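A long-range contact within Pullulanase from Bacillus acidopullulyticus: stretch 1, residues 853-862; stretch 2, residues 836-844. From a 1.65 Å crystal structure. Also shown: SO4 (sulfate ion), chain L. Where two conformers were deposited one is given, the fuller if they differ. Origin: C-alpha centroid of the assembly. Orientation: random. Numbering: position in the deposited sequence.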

# COMPACT_ATOMS: atom_id res chain seq x y z
N ALA A 853 -29.66 14.85 3.87
CA ALA A 853 -29.67 15.83 4.96
C ALA A 853 -29.41 15.16 6.28
O ALA A 853 -29.97 14.11 6.56
CB ALA A 853 -31.02 16.55 5.03
N PHE A 854 -28.54 15.76 7.10
CA PHE A 854 -28.25 15.19 8.42
C PHE A 854 -28.05 16.25 9.48
O PHE A 854 -27.80 17.41 9.16
CB PHE A 854 -27.05 14.23 8.38
CG PHE A 854 -25.77 14.85 7.91
CD1 PHE A 854 -24.86 15.40 8.82
CD2 PHE A 854 -25.45 14.88 6.55
CE1 PHE A 854 -23.67 15.97 8.38
CE2 PHE A 854 -24.26 15.45 6.10
CZ PHE A 854 -23.36 15.98 7.01
N GLU A 855 -28.14 15.82 10.74
CA GLU A 855 -27.98 16.71 11.87
C GLU A 855 -26.93 16.14 12.81
O GLU A 855 -26.92 14.92 13.11
CB GLU A 855 -29.32 16.87 12.62
CG GLU A 855 -29.26 17.91 13.73
CD GLU A 855 -30.60 18.04 14.49
OE1 GLU A 855 -31.52 17.22 14.26
OE2 GLU A 855 -30.72 18.98 15.30
N LEU A 856 -26.03 17.02 13.25
CA LEU A 856 -24.97 16.72 14.22
C LEU A 856 -25.45 17.34 15.52
O LEU A 856 -25.52 18.58 15.64
CB LEU A 856 -23.62 17.31 13.76
CG LEU A 856 -23.16 16.88 12.36
CD1 LEU A 856 -21.87 17.57 11.92
CD2 LEU A 856 -22.99 15.35 12.27
N LYS A 857 -25.81 16.50 16.49
CA LYS A 857 -26.49 16.99 17.70
C LYS A 857 -25.60 16.99 18.92
O LYS A 857 -24.57 16.34 18.94
CB LYS A 857 -27.70 16.10 18.01
CG LYS A 857 -28.70 16.00 16.85
CD LYS A 857 -29.66 14.82 17.09
CE LYS A 857 -28.89 13.50 17.01
NZ LYS A 857 -29.58 12.34 17.65
N ASN A 858 -26.07 17.68 19.96
CA ASN A 858 -25.54 17.49 21.32
C ASN A 858 -24.15 18.12 21.48
O ASN A 858 -23.33 17.57 22.20
CB ASN A 858 -25.42 15.98 21.71
CG ASN A 858 -26.71 15.17 21.51
OD1 ASN A 858 -27.81 15.62 21.89
ND2 ASN A 858 -26.58 13.95 20.92
N TYR A 859 -23.88 19.25 20.81
CA TYR A 859 -22.51 19.84 20.80
C TYR A 859 -21.48 18.75 20.48
O TYR A 859 -20.52 18.54 21.23
CB TYR A 859 -22.16 20.47 22.17
CG TYR A 859 -23.13 21.51 22.65
CD1 TYR A 859 -23.12 22.78 22.11
CD2 TYR A 859 -24.05 21.22 23.67
CE1 TYR A 859 -24.02 23.75 22.53
CE2 TYR A 859 -24.96 22.18 24.11
CZ TYR A 859 -24.93 23.44 23.54
OH TYR A 859 -25.80 24.42 23.96
N ALA A 860 -21.69 18.05 19.37
CA ALA A 860 -20.96 16.81 19.07
C ALA A 860 -19.45 17.00 19.14
O ALA A 860 -18.91 17.95 18.56
CB ALA A 860 -21.37 16.27 17.70
N ASN A 861 -18.77 16.11 19.89
CA ASN A 861 -17.29 16.18 19.98
C ASN A 861 -16.77 17.57 20.42
O ASN A 861 -15.74 18.06 19.94
CB ASN A 861 -16.68 15.77 18.62
CG ASN A 861 -15.20 15.40 18.72
OD1 ASN A 861 -14.74 14.84 19.72
ND2 ASN A 861 -14.45 15.69 17.65
N HIS A 862 -17.47 18.18 21.38
CA HIS A 862 -17.10 19.48 21.95
C HIS A 862 -17.20 20.64 20.95
O HIS A 862 -16.45 21.61 21.03
CB HIS A 862 -15.70 19.43 22.59
CG HIS A 862 -15.64 18.62 23.86
ND1 HIS A 862 -16.72 17.94 24.37
CD2 HIS A 862 -14.60 18.35 24.68
CE1 HIS A 862 -16.36 17.31 25.47
NE2 HIS A 862 -15.08 17.55 25.69
S SO4 L . -19.49 13.90 22.81
O1 SO4 L . -18.61 15.00 23.20
O2 SO4 L . -18.77 12.63 22.96
O3 SO4 L . -19.92 14.09 21.43
O4 SO4 L . -20.68 13.86 23.66
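Stretch 2 836-844: DQIKQNLTF

What forms the apolar centre of the contact? Stretch 2 ends in a short strand, 842-844, and its Leu842 and Phe844 share one face of the sheet with Phe854 and Leu856. Leu856 CD2 lies 3.7 Å from Leu842 CD1. Phe854 takes chi1 p and the end of its side chain leads away from stretch 2; its CB comes 3.8 Å from Phe844 CD1 and 4.1 Å from Leu842 CD2, while the ring lies obliquely near Phe844 CE1.

How do the backbones lie on each other? The strands run antiparallel, their directions 156° apart and their axes 4.6 Å apart at closest approach. Phe854 sits across from Phe844, Glu855 from Thr843 and Leu856 from Leu842. Only the middle pair is of the hydrogen-bonded kind: Glu855 N donates to Thr843 O at 2.8 Å, and Thr843 N returns a bond to Glu855 O at 3.0 Å. In the flanking, non-hydrogen-bonded pairs the CA-H groups point instead at carbonyl oxygens across the gap, as Leu842 CA does at Glu855 O, 3.3 Å away.

Where does the pairing give way to helix and loop? The helix of stretch 2 ends at Asn841, whose O still accepts from Lys857 N at 2.8 Å, carrying the ladder one step beyond the strand 853-856. Past it stretch 1 turns, and Asn858, with positive phi, sends ND2 to Asn841 OD1 at 2.9 Å.

What holds the polar edge? On the face carrying Glu855 and Thr843, Thr843 OG1 meets Lys857 NZ, which reaches it from the loop in a weak bond of 2.9 Å. A water accepts from Lys857 NZ at 2.7 Å and from Asn858 ND2 at 2.8 Å. One turn back along the helix, Gln837 NE2 donates to Asn861 OD1 at 3.2 Å. A sulfate, probably from the crystallisation liquor, joins both stretches there: its O3 accepts from Asn861 N and Asn841 ND2, each at 2.8 Å, and its O2 from Gln837 NE2 at 3.1 Å.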

# COMPACT_ATOMS: atom_id res chain seq x y z
N ASP A 836 -19.09 5.01 18.01
CA ASP A 836 -20.13 5.30 19.00
C ASP A 836 -20.54 6.77 19.05
O ASP A 836 -21.73 7.05 19.13
CB ASP A 836 -19.72 4.82 20.40
CG ASP A 836 -19.59 3.30 20.50
OD1 ASP A 836 -20.08 2.57 19.62
OD2 ASP A 836 -18.96 2.84 21.48
N GLN A 837 -19.59 7.71 18.99
CA GLN A 837 -19.93 9.12 18.93
C GLN A 837 -20.82 9.40 17.73
O GLN A 837 -21.78 10.14 17.86
CB GLN A 837 -18.70 10.02 18.76
CG GLN A 837 -18.05 10.50 20.01
CD GLN A 837 -16.95 11.50 19.68
OE1 GLN A 837 -16.19 11.32 18.74
NE2 GLN A 837 -16.90 12.58 20.45
N ILE A 838 -20.46 8.85 16.57
CA ILE A 838 -21.25 9.11 15.34
C ILE A 838 -22.68 8.54 15.48
O ILE A 838 -23.67 9.21 15.16
CB ILE A 838 -20.54 8.57 14.08
CG1 ILE A 838 -19.19 9.29 13.87
CG2 ILE A 838 -21.45 8.68 12.85
CD1 ILE A 838 -18.24 8.63 12.83
N LYS A 839 -22.80 7.32 16.00
CA LYS A 839 -24.12 6.72 16.19
C LYS A 839 -24.94 7.53 17.20
O LYS A 839 -26.16 7.65 17.07
CB LYS A 839 -23.99 5.26 16.62
CG LYS A 839 -23.39 4.35 15.54
CD LYS A 839 -22.92 3.03 16.13
CE LYS A 839 -21.98 2.30 15.19
NZ LYS A 839 -22.70 1.54 14.13
N GLN A 840 -24.27 8.09 18.20
CA GLN A 840 -24.94 8.90 19.22
C GLN A 840 -25.41 10.25 18.69
O GLN A 840 -26.52 10.71 19.03
CB GLN A 840 -24.03 9.09 20.43
CG GLN A 840 -24.60 10.01 21.53
CD GLN A 840 -23.52 10.55 22.47
OE1 GLN A 840 -22.60 9.82 22.87
NE2 GLN A 840 -23.62 11.83 22.82
N ASN A 841 -24.59 10.89 17.85
CA ASN A 841 -24.78 12.32 17.56
C ASN A 841 -25.26 12.67 16.15
O ASN A 841 -25.70 13.79 15.92
CB ASN A 841 -23.49 13.11 17.81
CG ASN A 841 -23.06 13.11 19.26
OD1 ASN A 841 -23.89 13.10 20.18
ND2 ASN A 841 -21.74 13.17 19.48
N LEU A 842 -25.14 11.73 15.22
CA LEU A 842 -25.51 12.02 13.82
C LEU A 842 -26.79 11.29 13.45
O LEU A 842 -26.89 10.06 13.59
CB LEU A 842 -24.36 11.67 12.86
CG LEU A 842 -24.47 12.06 11.36
CD1 LEU A 842 -23.09 12.06 10.68
CD2 LEU A 842 -25.42 11.15 10.57
N THR A 843 -27.76 12.05 12.96
CA THR A 843 -29.04 11.52 12.52
C THR A 843 -29.35 12.04 11.10
O THR A 843 -29.23 13.24 10.87
CB THR A 843 -30.17 11.94 13.50
OG1 THR A 843 -29.82 11.53 14.84
CG2 THR A 843 -31.52 11.34 13.12
N PHE A 844 -29.78 11.16 10.20
CA PHE A 844 -30.28 11.61 8.91
C PHE A 844 -31.72 12.12 9.05
O PHE A 844 -32.52 11.53 9.78
CB PHE A 844 -30.18 10.49 7.87
CG PHE A 844 -28.77 10.21 7.46
CD1 PHE A 844 -28.10 11.08 6.60
CD2 PHE A 844 -28.08 9.11 7.97
CE1 PHE A 844 -26.78 10.87 6.23
CE2 PHE A 844 -26.74 8.86 7.61
CZ PHE A 844 -26.08 9.74 6.73
O HOH W 1 -29.02 12.65 20.31